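Local structure of exoglucanase A (Cellulomonas fimi, 7CBD) at residues D149-L154 with Y170-V174; Y94-G98 with N107-A112; Y120-D126 with Y176-K180; I140-I146 with N186-D192. The protein hydrolyses 1,4-beta-glucosidic linkages in cellulose, releasing cellobiose from non-reducing chain ends with inversion of anomeric configuration, through the family 6 glycoside hydrolase catalytic domain described here. All blocks are in the same frame, centred on the assembly; numbering follows the deposited sequence. Where two conformers were deposited one is given.

Contact 1. Residues D149-L154 with Y170-V174; sequences DSLPNL and YRQGV
This buried loop-to-helix contact belongs to a beta-alpha-beta crossover of the distorted beta/alpha barrel of glycoside hydrolase family 6: Asp149-Leu154 follows strand 141-146, and Tyr170-Val174 is a piece of helix 161-182, which leads to the next strand. Asp149, the predicted proton donor, takes left-handed helical angles (phi/psi 58/42°). A type I turn then runs from Ser150 to Asn153, closed by Asn153 N to Ser150 O (2.9 Å), and Leu154 N bonds Leu151 O (2.9 Å). The second segment is regular helix, with Val174 N to Tyr170 O at 2.9 Å. The CA atoms of Leu151 and Tyr170 lie 6.4 Å apart. Tyr170 (m) points toward the turn and lays its flat ring against it: Ser150 CB sits over one face, and Leu154 CD2 is 3.8 Å from Tyr170 CD1. Its hydroxyl reaches past the turn to bond Gly98 O, so the buried phenol is satisfied. Branched Leu151 (m,t) fills the space beside the helix, with CD2 4.0 Å from Tyr170 CB and CD1 4.1 Å from Val174 CG1, one helical turn on. Asn153 (m) suits the turn because its amide both donates and accepts: OD1 meets Asn157, while ND2 donates to Ser150 O (3.0 Å) and to the carboxyl group of Asp149, at OD1, 3.2 Å away.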
loop_
_atom_site.group_PDB
_atom_site.type_symbol
_atom_site.label_atom_id
_atom_site.label_comp_id
_atom_site.label_asym_id
_atom_site.label_seq_id
_atom_site.Cartn_x
_atom_site.Cartn_y
_atom_site.Cartn_z
ATOM N N ASP A 149 4.878 -6.715 1.426
ATOM C CA ASP A 149 5.683 -7.165 2.564
ATOM C C ASP A 149 6.253 -8.568 2.367
ATOM O O ASP A 149 6.261 -9.380 3.295
ATOM C CB ASP A 149 4.901 -7.070 3.877
ATOM C CG ASP A 149 5.776 -7.294 5.092
ATOM O OD1 ASP A 149 6.984 -6.975 5.021
ATOM O OD2 ASP A 149 5.264 -7.822 6.103
ATOM N N SER A 150 6.746 -8.864 1.161
ATOM C CA SER A 150 7.272 -10.199 0.891
ATOM C C SER A 150 8.747 -10.168 0.505
ATOM O O SER A 150 9.621 -10.175 1.381
ATOM C CB SER A 150 6.416 -10.951 -0.144
ATOM O OG SER A 150 6.421 -10.317 -1.417
ATOM N N LEU A 151 9.031 -10.106 -0.798
ATOM C CA LEU A 151 10.382 -10.380 -1.291
ATOM C C LEU A 151 11.489 -9.543 -0.661
ATOM O O LEU A 151 12.572 -10.101 -0.407
ATOM C CB LEU A 151 10.429 -10.317 -2.822
ATOM C CG LEU A 151 9.685 -11.450 -3.526
ATOM C CD1 LEU A 151 9.475 -11.113 -4.995
ATOM C CD2 LEU A 151 10.433 -12.766 -3.397
ATOM N N PRO A 152 11.324 -8.242 -0.408
ATOM C CA PRO A 152 12.436 -7.474 0.174
ATOM C C PRO A 152 12.827 -7.901 1.582
ATOM O O PRO A 152 13.903 -7.501 2.047
ATOM C CB PRO A 152 11.924 -6.031 0.146
ATOM C CG PRO A 152 10.891 -6.017 -0.955
ATOM C CD PRO A 152 10.222 -7.355 -0.835
ATOM N N ASN A 153 12.000 -8.685 2.277
ATOM C CA ASN A 153 12.454 -9.263 3.537
ATOM C C ASN A 153 13.654 -10.169 3.324
ATOM O O ASN A 153 14.446 -10.372 4.249
ATOM C CB ASN A 153 11.335 -10.081 4.176
ATOM C CG ASN A 153 10.271 -9.221 4.789
ATOM O OD1 ASN A 153 10.494 -8.585 5.819
ATOM N ND2 ASN A 153 9.103 -9.187 4.161
ATOM N N LEU A 154 13.809 -10.722 2.120
ATOM C CA LEU A 154 14.861 -11.698 1.877
ATOM C C LEU A 154 16.234 -11.062 1.730
ATOM O O LEU A 154 17.240 -11.778 1.797
ATOM C CB LEU A 154 14.512 -12.565 0.658
ATOM C CG LEU A 154 13.116 -13.208 0.684
ATOM C CD1 LEU A 154 12.965 -14.180 -0.479
ATOM C CD2 LEU A 154 12.795 -13.884 2.017
ATOM N N TYR A 170 8.427 -17.639 -0.568
ATOM C CA TYR A 170 8.185 -16.366 -1.240
ATOM C C TYR A 170 8.600 -16.456 -2.699
ATOM O O TYR A 170 7.867 -16.019 -3.591
ATOM C CB TYR A 170 8.949 -15.230 -0.562
ATOM C CG TYR A 170 8.454 -14.767 0.792
ATOM C CD1 TYR A 170 9.046 -13.672 1.403
ATOM C CD2 TYR A 170 7.416 -15.410 1.467
ATOM C CE1 TYR A 170 8.639 -13.224 2.646
ATOM C CE2 TYR A 170 6.984 -14.960 2.726
ATOM C CZ TYR A 170 7.615 -13.873 3.309
ATOM O OH TYR A 170 7.244 -13.412 4.556
ATOM N N ARG A 171 9.770 -17.036 -2.968
ATOM C CA ARG A 171 10.231 -17.137 -4.347
ATOM C C ARG A 171 9.302 -18.021 -5.174
ATOM O O ARG A 171 8.892 -17.652 -6.280
ATOM C CB ARG A 171 11.662 -17.664 -4.377
ATOM C CG ARG A 171 12.709 -16.652 -3.942
ATOM C CD ARG A 171 14.072 -17.292 -4.089
ATOM N NE ARG A 171 15.193 -16.449 -3.689
ATOM C CZ ARG A 171 15.912 -15.716 -4.532
ATOM N NH1 ARG A 171 15.605 -15.681 -5.824
ATOM N NH2 ARG A 171 16.940 -15.011 -4.082
ATOM N N GLN A 172 8.949 -19.195 -4.648
ATOM C CA GLN A 172 8.124 -20.119 -5.422
ATOM C C GLN A 172 6.674 -19.653 -5.482
ATOM O O GLN A 172 6.004 -19.827 -6.508
ATOM C CB GLN A 172 8.240 -21.530 -4.850
ATOM C CG GLN A 172 9.663 -22.085 -4.917
ATOM C CD GLN A 172 9.852 -23.351 -4.110
ATOM O OE1 GLN A 172 8.925 -24.145 -3.953
ATOM N NE2 GLN A 172 11.063 -23.549 -3.595
ATOM N N GLY A 173 6.180 -19.048 -4.400
ATOM C CA GLY A 173 4.810 -18.573 -4.393
ATOM C C GLY A 173 4.605 -17.385 -5.305
ATOM O O GLY A 173 3.614 -17.321 -6.036
ATOM N N VAL A 174 5.540 -16.430 -5.287
ATOM C CA VAL A 174 5.422 -15.295 -6.195
ATOM C C VAL A 174 5.551 -15.754 -7.644
ATOM O O VAL A 174 4.812 -15.287 -8.518
ATOM C CB VAL A 174 6.403 -14.162 -5.830
ATOM C CG1 VAL A 174 6.388 -13.078 -6.906
ATOM C CG2 VAL A 174 6.036 -13.561 -4.487
#

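Contact 2. Residues Y94-G98 with N107-A112; sequences YDLPG and NGELPA
Two irregular segments of one loop meet, with Pro97 CA 4.7 Å from Leu110 CA and Gly98 CA 4.3 Å from Ala112 CA. One backbone bond joins them, Gly98 N to Leu110 O (2.9 Å). Gly98 has positive phi (66/29°), and a CB there would clash with that of Ala112. Asp95 (chi1 -154°, t) swings its carboxyl group to Glu109 (p,t), bringing OD2 within 2.6 Å of Glu109 OE2, so close that one acid probably holds a proton. Glu109 OE2 also accepts from Ile57 N. In this family 6 barrel the loop links strand 87-93 to helix 114-132 beside the active site, Tyr94 (t) lying about 5 Å from the predicted proton donor Asp149 between side chains. Leu110 (m,t) points toward 94-98, CD1 3.4 Å from Asp95 O, and packs on Tyr120. One water donates to Asp95 OD1 (3.0 Å) and accepts from Glu109 N (2.8 Å); another donates to Tyr94 OH (3.0 Å) and Asn107 OD1 (3.2 Å), which also accepts from Arg99. Tyr94 OH also bonds Asp100.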
loop_
_atom_site.group_PDB
_atom_site.type_symbol
_atom_site.label_atom_id
_atom_site.label_comp_id
_atom_site.label_asym_id
_atom_site.label_seq_id
_atom_site.Cartn_x
_atom_site.Cartn_y
_atom_site.Cartn_z
ATOM N N TYR A 94 -2.317 -11.512 -1.376
ATOM C CA TYR A 94 -1.664 -11.313 -0.081
ATOM C C TYR A 94 -1.910 -12.502 0.836
ATOM O O TYR A 94 -2.622 -12.381 1.841
ATOM C CB TYR A 94 -2.177 -10.023 0.577
ATOM C CG TYR A 94 -1.440 -9.552 1.825
ATOM C CD1 TYR A 94 -0.053 -9.530 1.884
ATOM C CD2 TYR A 94 -2.148 -9.077 2.924
ATOM C CE1 TYR A 94 0.616 -9.078 3.022
ATOM C CE2 TYR A 94 -1.497 -8.622 4.051
ATOM C CZ TYR A 94 -0.118 -8.620 4.096
ATOM O OH TYR A 94 0.512 -8.155 5.232
ATOM N N ASP A 95 -1.310 -13.656 0.515
ATOM C CA ASP A 95 -1.475 -14.806 1.397
ATOM C C ASP A 95 -0.305 -15.781 1.334
ATOM O O ASP A 95 -0.502 -16.982 1.554
ATOM C CB ASP A 95 -2.799 -15.535 1.119
ATOM C CG ASP A 95 -3.320 -16.294 2.327
ATOM O OD1 ASP A 95 -2.887 -16.020 3.474
ATOM O OD2 ASP A 95 -4.192 -17.160 2.114
ATOM N N LEU A 96 0.917 -15.295 1.101
ATOM C CA LEU A 96 2.047 -16.208 0.945
ATOM C C LEU A 96 2.238 -17.066 2.193
ATOM O O LEU A 96 1.979 -16.620 3.319
ATOM C CB LEU A 96 3.349 -15.448 0.714
ATOM C CG LEU A 96 3.613 -15.035 -0.724
ATOM C CD1 LEU A 96 4.721 -14.014 -0.766
ATOM C CD2 LEU A 96 3.945 -16.215 -1.611
ATOM N N PRO A 97 2.728 -18.294 2.028
ATOM C CA PRO A 97 3.199 -19.049 3.197
ATOM C C PRO A 97 4.251 -18.234 3.937
ATOM O O PRO A 97 5.112 -17.606 3.321
ATOM C CB PRO A 97 3.803 -20.320 2.581
ATOM C CG PRO A 97 3.154 -20.423 1.225
ATOM C CD PRO A 97 2.973 -19.012 0.766
ATOM N N GLY A 98 4.163 -18.229 5.266
ATOM C CA GLY A 98 5.093 -17.450 6.065
ATOM C C GLY A 98 4.964 -15.954 5.872
ATOM O O GLY A 98 5.949 -15.224 6.039
ATOM N N ASN A 107 1.658 -13.923 11.448
ATOM C CA ASN A 107 0.598 -13.105 10.871
ATOM C C ASN A 107 -0.111 -13.788 9.705
ATOM O O ASN A 107 -1.297 -13.528 9.478
ATOM C CB ASN A 107 1.157 -11.752 10.430
ATOM C CG ASN A 107 0.067 -10.752 10.114
ATOM O OD1 ASN A 107 0.010 -10.206 9.013
ATOM N ND2 ASN A 107 -0.807 -10.506 11.081
ATOM N N GLY A 108 0.576 -14.646 8.957
ATOM C CA GLY A 108 -0.027 -15.295 7.802
ATOM C C GLY A 108 -0.703 -16.605 8.180
ATOM O O GLY A 108 -0.184 -17.378 8.982
ATOM N N GLU A 109 -1.871 -16.845 7.581
ATOM C CA GLU A 109 -2.620 -18.064 7.878
ATOM C C GLU A 109 -1.949 -19.325 7.341
ATOM O O GLU A 109 -2.223 -20.415 7.851
ATOM C CB GLU A 109 -4.053 -17.971 7.355
ATOM C CG GLU A 109 -4.142 -17.988 5.839
ATOM C CD GLU A 109 -5.562 -17.857 5.322
ATOM O OE1 GLU A 109 -6.496 -17.707 6.140
ATOM O OE2 GLU A 109 -5.737 -17.900 4.087
ATOM N N LEU A 110 -1.093 -19.213 6.329
ATOM C CA LEU A 110 -0.437 -20.396 5.778
ATOM C C LEU A 110 0.974 -20.499 6.330
ATOM O O LEU A 110 1.742 -19.531 6.223
ATOM C CB LEU A 110 -0.380 -20.314 4.254
ATOM C CG LEU A 110 -1.734 -20.283 3.537
ATOM C CD1 LEU A 110 -1.539 -20.189 2.030
ATOM C CD2 LEU A 110 -2.579 -21.501 3.922
ATOM N N PRO A 111 1.361 -21.631 6.913
ATOM C CA PRO A 111 2.721 -21.756 7.442
ATOM C C PRO A 111 3.738 -21.843 6.320
ATOM O O PRO A 111 3.431 -22.224 5.185
ATOM C CB PRO A 111 2.697 -23.078 8.223
ATOM C CG PRO A 111 1.302 -23.479 8.338
ATOM C CD PRO A 111 0.527 -22.803 7.234
ATOM N N ALA A 112 4.980 -21.510 6.675
ATOM C CA ALA A 112 6.122 -21.610 5.767
ATOM C C ALA A 112 6.579 -23.068 5.711
ATOM O O ALA A 112 7.597 -23.457 6.283
ATOM C CB ALA A 112 7.249 -20.699 6.230
HETATM O O HOH W 1 -1.196 -7.567 7.677
HETATM O O HOH W 2 -0.426 -16.795 4.768
HETATM O O HOH W 3 -3.051 -14.790 6.154
#

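Contact 3. Residues Y120-D126 with Y176-K180; sequences YKSEYID and YALDK
The axes of segments Tyr120-Asp126 and Tyr176-Lys180, in helices 114-132 and 161-182, cross at -51° and approach to 10.5 Å; the closest CA pair is Ile125 and Ala177, 6.3 Å apart, where small alanine permits close approach. The first helix widens into a pi-type turn: Ile125 N and Asp126 N reach back five residues to Tyr120 O (2.8 Å) and Lys121 O (2.9 Å). Asp126 (m) OD1 accepts from Tyr176 OH (2.6 Å) and forms a salt bridge with Lys180 NZ (3.4 Å). Lys180 NZ donates to a water (2.8 Å) that donates to Asp126 O (2.9 Å). Tyr120 OH bonds Glu147; Tyr124 OH bonds Met54 O and Tyr94 N. Lys121, extended, lays its stem over the Tyr176 ring, CG 3.6 Å from the centroid (CH-pi). Ile125 (m,m) supplies the apolar filling, CG2 3.7 Å from Tyr176 CE2 and CD1 3.9 Å from Ala177 CB. Ile125, Tyr120 and Tyr124 rest on Ile93 and Leu178 on Ile191, so both helices pack against the parallel strands 87-93 and 187-192 of the barrel.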
loop_
_atom_site.group_PDB
_atom_site.type_symbol
_atom_site.label_atom_id
_atom_site.label_comp_id
_atom_site.label_asym_id
_atom_site.label_seq_id
_atom_site.Cartn_x
_atom_site.Cartn_y
_atom_site.Cartn_z
ATOM N N TYR A 120 -1.438 -22.596 -0.776
ATOM C CA TYR A 120 -1.364 -21.314 -1.473
ATOM C C TYR A 120 -1.665 -21.485 -2.957
ATOM O O TYR A 120 -2.438 -20.721 -3.543
ATOM C CB TYR A 120 0.030 -20.723 -1.296
ATOM C CG TYR A 120 0.229 -19.368 -1.944
ATOM C CD1 TYR A 120 -0.313 -18.217 -1.371
ATOM C CD2 TYR A 120 0.992 -19.230 -3.104
ATOM C CE1 TYR A 120 -0.108 -16.970 -1.935
ATOM C CE2 TYR A 120 1.196 -17.979 -3.686
ATOM C CZ TYR A 120 0.647 -16.856 -3.090
ATOM O OH TYR A 120 0.852 -15.625 -3.650
ATOM N N LYS A 121 -1.077 -22.506 -3.574
ATOM C CA LYS A 121 -1.287 -22.725 -4.998
ATOM C C LYS A 121 -2.718 -23.161 -5.288
ATOM O O LYS A 121 -3.397 -22.568 -6.132
ATOM C CB LYS A 121 -0.297 -23.769 -5.520
ATOM C CG LYS A 121 1.157 -23.341 -5.490
ATOM C CD LYS A 121 2.056 -24.462 -5.975
ATOM C CE LYS A 121 3.518 -24.050 -6.007
ATOM N NZ LYS A 121 4.374 -25.214 -6.365
ATOM N N SER A 122 -3.199 -24.192 -4.592
ATOM C CA SER A 122 -4.435 -24.858 -4.984
ATOM C C SER A 122 -5.688 -24.209 -4.415
ATOM O O SER A 122 -6.740 -24.250 -5.064
ATOM C CB SER A 122 -4.393 -26.335 -4.577
ATOM O OG SER A 122 -4.545 -26.481 -3.177
ATOM N N GLU A 123 -5.610 -23.622 -3.220
ATOM C CA GLU A 123 -6.776 -23.065 -2.550
ATOM C C GLU A 123 -6.797 -21.548 -2.518
ATOM O O GLU A 123 -7.815 -20.965 -2.124
ATOM C CB GLU A 123 -6.880 -23.599 -1.109
ATOM C CG GLU A 123 -7.117 -25.096 -1.010
ATOM C CD GLU A 123 -6.943 -25.634 0.409
ATOM O OE1 GLU A 123 -7.339 -24.938 1.373
ATOM O OE2 GLU A 123 -6.394 -26.751 0.561
ATOM N N TYR A 124 -5.709 -20.892 -2.917
ATOM C CA TYR A 124 -5.673 -19.434 -2.945
ATOM C C TYR A 124 -5.469 -18.928 -4.371
ATOM O O TYR A 124 -6.391 -18.339 -4.946
ATOM C CB TYR A 124 -4.633 -18.906 -1.948
ATOM C CG TYR A 124 -4.589 -17.398 -1.910
ATOM C CD1 TYR A 124 -5.562 -16.667 -1.231
ATOM C CD2 TYR A 124 -3.588 -16.704 -2.578
ATOM C CE1 TYR A 124 -5.540 -15.266 -1.228
ATOM C CE2 TYR A 124 -3.556 -15.311 -2.581
ATOM C CZ TYR A 124 -4.532 -14.600 -1.905
ATOM O OH TYR A 124 -4.497 -13.224 -1.919
ATOM N N ILE A 125 -4.303 -19.160 -4.978
ATOM C CA ILE A 125 -4.064 -18.641 -6.324
ATOM C C ILE A 125 -5.012 -19.280 -7.339
ATOM O O ILE A 125 -5.612 -18.587 -8.168
ATOM C CB ILE A 125 -2.588 -18.799 -6.735
ATOM C CG1 ILE A 125 -1.669 -17.959 -5.839
ATOM C CG2 ILE A 125 -2.405 -18.417 -8.202
ATOM C CD1 ILE A 125 -1.940 -16.470 -5.858
ATOM N N ASP A 126 -5.141 -20.609 -7.318
ATOM C CA ASP A 126 -5.953 -21.254 -8.354
ATOM C C ASP A 126 -7.387 -20.738 -8.388
ATOM O O ASP A 126 -7.869 -20.400 -9.483
ATOM C CB ASP A 126 -5.901 -22.784 -8.250
ATOM C CG ASP A 126 -4.601 -23.376 -8.769
ATOM O OD1 ASP A 126 -3.741 -22.623 -9.280
ATOM O OD2 ASP A 126 -4.443 -24.613 -8.649
ATOM N N TYR A 176 4.577 -18.603 -8.831
ATOM C CA TYR A 176 3.313 -19.241 -9.184
ATOM C C TYR A 176 2.225 -18.204 -9.430
ATOM O O TYR A 176 1.469 -18.301 -10.404
ATOM C CB TYR A 176 2.902 -20.205 -8.075
ATOM C CG TYR A 176 1.761 -21.118 -8.457
ATOM C CD1 TYR A 176 1.994 -22.287 -9.173
ATOM C CD2 TYR A 176 0.450 -20.807 -8.113
ATOM C CE1 TYR A 176 0.952 -23.128 -9.519
ATOM C CE2 TYR A 176 -0.599 -21.642 -8.459
ATOM C CZ TYR A 176 -0.340 -22.795 -9.168
ATOM O OH TYR A 176 -1.381 -23.627 -9.511
ATOM N N ALA A 177 2.123 -17.207 -8.545
ATOM C CA ALA A 177 1.147 -16.140 -8.721
ATOM C C ALA A 177 1.358 -15.440 -10.054
ATOM O O ALA A 177 0.410 -15.250 -10.827
ATOM C CB ALA A 177 1.252 -15.149 -7.564
ATOM N N LEU A 178 2.608 -15.071 -10.347
ATOM C CA LEU A 178 2.910 -14.381 -11.598
ATOM C C LEU A 178 2.599 -15.253 -12.808
ATOM O O LEU A 178 2.017 -14.774 -13.790
ATOM C CB LEU A 178 4.373 -13.943 -11.616
ATOM C CG LEU A 178 4.759 -12.813 -10.658
ATOM C CD1 LEU A 178 6.256 -12.616 -10.709
ATOM C CD2 LEU A 178 4.054 -11.520 -11.010
ATOM N N ASP A 179 2.972 -16.537 -12.760
ATOM C CA ASP A 179 2.713 -17.423 -13.892
ATOM C C ASP A 179 1.218 -17.540 -14.158
ATOM O O ASP A 179 0.764 -17.434 -15.307
ATOM C CB ASP A 179 3.295 -18.818 -13.629
ATOM C CG ASP A 179 4.809 -18.897 -13.817
ATOM O OD1 ASP A 179 5.412 -18.002 -14.458
ATOM O OD2 ASP A 179 5.399 -19.888 -13.330
ATOM N N LYS A 180 0.430 -17.765 -13.101
ATOM C CA LYS A 180 -1.005 -17.968 -13.277
ATOM C C LYS A 180 -1.701 -16.685 -13.705
ATOM O O LYS A 180 -2.599 -16.712 -14.552
ATOM C CB LYS A 180 -1.620 -18.504 -11.987
ATOM C CG LYS A 180 -1.173 -19.919 -11.661
ATOM C CD LYS A 180 -1.906 -20.936 -12.511
ATOM C CE LYS A 180 -3.367 -21.031 -12.086
ATOM N NZ LYS A 180 -4.067 -22.229 -12.643
HETATM O O HOH W 4 -6.700 -21.487 -11.893
#

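Contact 4. Residues I140-I146 with N186-D192; sequences IRIAATI and NVYNYID
Core strands 141-146 and 187-192 of the family 6 barrel run parallel, their short axes 4.6 Å apart and twisted by -25°. The register runs from Ile142-Val187 to Ile146-Ile191. Bonds zigzag between them: Ile142 N to Asn186 O (2.9 Å), Tyr188 N to Ile142 O (2.8 Å), Ala144 N to Tyr188 O (2.8 Å), Tyr190 N to Ala144 O (2.9 Å) and Ile146 N to Tyr190 O (2.8 Å), fading to a weak Asp192 N to Ile146 O (3.4 Å). Asn186 extends the ladder with ND2 to Ile140 O, 2.9 Å. On one face Tyr190 (m) leans across to small Ala143 (Tyr190 CE2 to Ala143 CB 4.2 Å), and Tyr188 (m) meets the base of the Arg141 side chain, CE2 4.1 Å from Arg141 CB. On the other face Ala144 leaves a hollow that Val187 CG1 (4.2 Å from Ala144 CB) and Asn189 OD1 (3.9 Å from Ala144 CB) border, while Ile191 CD1 fits 3.8 Å from Ile146 CB. Asn189 ND2 bonds Ser225 O; OD1 has no polar partner. Helix 161-182 covers the Ala144 face through Leu178 and Leu181; on the opposite face Tyr190 OH bonds Asp359 of strand 358-362, and strand 87-93 flanks the other edge of 141-146.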
loop_
_atom_site.group_PDB
_atom_site.type_symbol
_atom_site.label_atom_id
_atom_site.label_comp_id
_atom_site.label_asym_id
_atom_site.label_seq_id
_atom_site.Cartn_x
_atom_site.Cartn_y
_atom_site.Cartn_z
ATOM N N ILE A 140 -13.125 -5.955 -18.326
ATOM C CA ILE A 140 -12.445 -5.140 -17.329
ATOM C C ILE A 140 -10.960 -5.490 -17.332
ATOM O O ILE A 140 -10.530 -6.487 -17.918
ATOM C CB ILE A 140 -13.049 -5.269 -15.915
ATOM C CG1 ILE A 140 -12.820 -6.676 -15.350
ATOM C CG2 ILE A 140 -14.532 -4.874 -15.924
ATOM C CD1 ILE A 140 -13.242 -6.811 -13.910
ATOM N N ARG A 141 -10.176 -4.636 -16.688
ATOM C CA ARG A 141 -8.767 -4.886 -16.441
ATOM C C ARG A 141 -8.580 -5.065 -14.944
ATOM O O ARG A 141 -9.253 -4.406 -14.149
ATOM C CB ARG A 141 -7.918 -3.707 -16.928
ATOM C CG ARG A 141 -8.061 -3.431 -18.414
ATOM C CD ARG A 141 -7.386 -2.132 -18.814
ATOM N NE ARG A 141 -7.466 -1.942 -20.256
ATOM C CZ ARG A 141 -7.095 -0.845 -20.905
ATOM N NH1 ARG A 141 -6.626 0.209 -20.248
ATOM N NH2 ARG A 141 -7.202 -0.805 -22.224
ATOM N N ILE A 142 -7.681 -5.962 -14.558
ATOM C CA ILE A 142 -7.382 -6.208 -13.153
ATOM C C ILE A 142 -5.925 -5.838 -12.919
ATOM O O ILE A 142 -5.029 -6.381 -13.578
ATOM C CB ILE A 142 -7.668 -7.666 -12.748
ATOM C CG1 ILE A 142 -9.146 -8.019 -13.020
ATOM C CG2 ILE A 142 -7.286 -7.879 -11.288
ATOM C CD1 ILE A 142 -9.384 -8.765 -14.317
ATOM N N ALA A 143 -5.687 -4.895 -12.015
ATOM C CA ALA A 143 -4.336 -4.578 -11.572
ATOM C C ALA A 143 -4.122 -5.338 -10.275
ATOM O O ALA A 143 -4.728 -5.013 -9.252
ATOM C CB ALA A 143 -4.155 -3.078 -11.363
ATOM N N ALA A 144 -3.301 -6.374 -10.333
ATOM C CA ALA A 144 -3.047 -7.238 -9.189
ATOM C C ALA A 144 -1.783 -6.746 -8.495
ATOM O O ALA A 144 -0.687 -6.809 -9.071
ATOM C CB ALA A 144 -2.884 -8.678 -9.666
ATOM N N THR A 145 -1.939 -6.221 -7.277
ATOM C CA THR A 145 -0.782 -5.917 -6.445
ATOM C C THR A 145 -0.290 -7.227 -5.836
ATOM O O THR A 145 -1.036 -7.895 -5.113
ATOM C CB THR A 145 -1.159 -4.914 -5.354
ATOM O OG1 THR A 145 -1.342 -3.616 -5.932
ATOM C CG2 THR A 145 -0.054 -4.823 -4.299
ATOM N N ILE A 146 0.951 -7.604 -6.140
ATOM C CA ILE A 146 1.460 -8.943 -5.843
ATOM C C ILE A 146 2.241 -8.910 -4.530
ATOM O O ILE A 146 3.393 -8.461 -4.480
ATOM C CB ILE A 146 2.322 -9.500 -6.981
ATOM C CG1 ILE A 146 1.608 -9.430 -8.333
ATOM C CG2 ILE A 146 2.733 -10.938 -6.664
ATOM C CD1 ILE A 146 0.320 -10.207 -8.400
ATOM N N ASN A 186 -5.976 -9.781 -19.447
ATOM C CA ASN A 186 -6.457 -8.540 -18.861
ATOM C C ASN A 186 -6.018 -8.359 -17.415
ATOM O O ASN A 186 -6.540 -7.475 -16.727
ATOM C CB ASN A 186 -7.982 -8.414 -19.002
ATOM C CG ASN A 186 -8.726 -9.610 -18.431
ATOM O OD1 ASN A 186 -8.218 -10.737 -18.422
ATOM N ND2 ASN A 186 -9.941 -9.371 -17.959
ATOM N N VAL A 187 -5.078 -9.173 -16.936
ATOM C CA VAL A 187 -4.490 -9.005 -15.611
ATOM C C VAL A 187 -3.115 -8.373 -15.771
ATOM O O VAL A 187 -2.327 -8.786 -16.636
ATOM C CB VAL A 187 -4.407 -10.339 -14.848
ATOM C CG1 VAL A 187 -3.719 -10.145 -13.495
ATOM C CG2 VAL A 187 -5.795 -10.917 -14.644
ATOM N N TYR A 188 -2.837 -7.369 -14.935
ATOM C CA TYR A 188 -1.609 -6.581 -14.955
ATOM C C TYR A 188 -0.978 -6.719 -13.579
ATOM O O TYR A 188 -1.599 -6.365 -12.575
ATOM C CB TYR A 188 -1.943 -5.111 -15.258
ATOM C CG TYR A 188 -2.522 -4.967 -16.655
ATOM C CD1 TYR A 188 -1.714 -4.578 -17.715
ATOM C CD2 TYR A 188 -3.857 -5.279 -16.926
ATOM C CE1 TYR A 188 -2.214 -4.490 -19.008
ATOM C CE2 TYR A 188 -4.375 -5.194 -18.221
ATOM C CZ TYR A 188 -3.542 -4.801 -19.259
ATOM O OH TYR A 188 -4.019 -4.719 -20.554
ATOM N N ASN A 189 0.235 -7.261 -13.528
ATOM C CA ASN A 189 0.874 -7.626 -12.269
ATOM C C ASN A 189 1.812 -6.517 -11.824
ATOM O O ASN A 189 2.783 -6.199 -12.526
ATOM C CB ASN A 189 1.666 -8.919 -12.436
ATOM C CG ASN A 189 0.778 -10.110 -12.654
ATOM O OD1 ASN A 189 -0.342 -10.163 -12.155
ATOM N ND2 ASN A 189 1.267 -11.076 -13.414
ATOM N N TYR A 190 1.540 -5.957 -10.645
ATOM C CA TYR A 190 2.377 -4.930 -10.038
ATOM C C TYR A 190 3.021 -5.526 -8.794
ATOM O O TYR A 190 2.340 -5.781 -7.794
ATOM C CB TYR A 190 1.554 -3.689 -9.705
ATOM C CG TYR A 190 1.206 -2.874 -10.935
ATOM C CD1 TYR A 190 2.025 -1.830 -11.349
ATOM C CD2 TYR A 190 0.067 -3.156 -11.692
ATOM C CE1 TYR A 190 1.721 -1.079 -12.488
ATOM C CE2 TYR A 190 -0.245 -2.416 -12.834
ATOM C CZ TYR A 190 0.588 -1.377 -13.217
ATOM O OH TYR A 190 0.284 -0.634 -14.338
ATOM N N ILE A 191 4.327 -5.764 -8.869
ATOM C CA ILE A 191 5.070 -6.349 -7.758
ATOM C C ILE A 191 5.284 -5.287 -6.683
ATOM O O ILE A 191 5.673 -4.152 -6.974
ATOM C CB ILE A 191 6.401 -6.930 -8.265
ATOM C CG1 ILE A 191 6.165 -8.270 -8.980
ATOM C CG2 ILE A 191 7.422 -7.059 -7.132
ATOM C CD1 ILE A 191 6.008 -9.456 -8.039
ATOM N N ASP A 192 5.044 -5.653 -5.427
ATOM C CA ASP A 192 5.257 -4.719 -4.335
ATOM C C ASP A 192 6.749 -4.458 -4.137
ATOM O O ASP A 192 7.564 -5.385 -4.155
ATOM C CB ASP A 192 4.683 -5.298 -3.049
ATOM C CG ASP A 192 4.820 -4.352 -1.899
ATOM O OD1 ASP A 192 3.908 -3.524 -1.747
ATOM O OD2 ASP A 192 5.849 -4.411 -1.181
#

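How the contacts relate
All four contacts lie in consecutive beta/alpha units of one family 6 barrel. Along the chain contact 2 closes first, within the loop after strand 87-93; contacts 3 and 4 cross, their segments alternating, and contact 1 falls between the segments of both. Helix 161-182 serves contacts 1 and 3, whose centres are about 14 Å apart, and leads into strand 187-192 of contact 4. Contacts 1 and 2, with centres about 11 Å apart, meet through Tyr170 and Leu96, and contact 2 reaches contact 3 through Tyr124 and Tyr120. Contact 4 supplies the sheet behind: Val174 and Leu178 rest on Ile191. Barrel wall, helix layer and active-site loops around the predicted proton donor, Asp149, thus interlock.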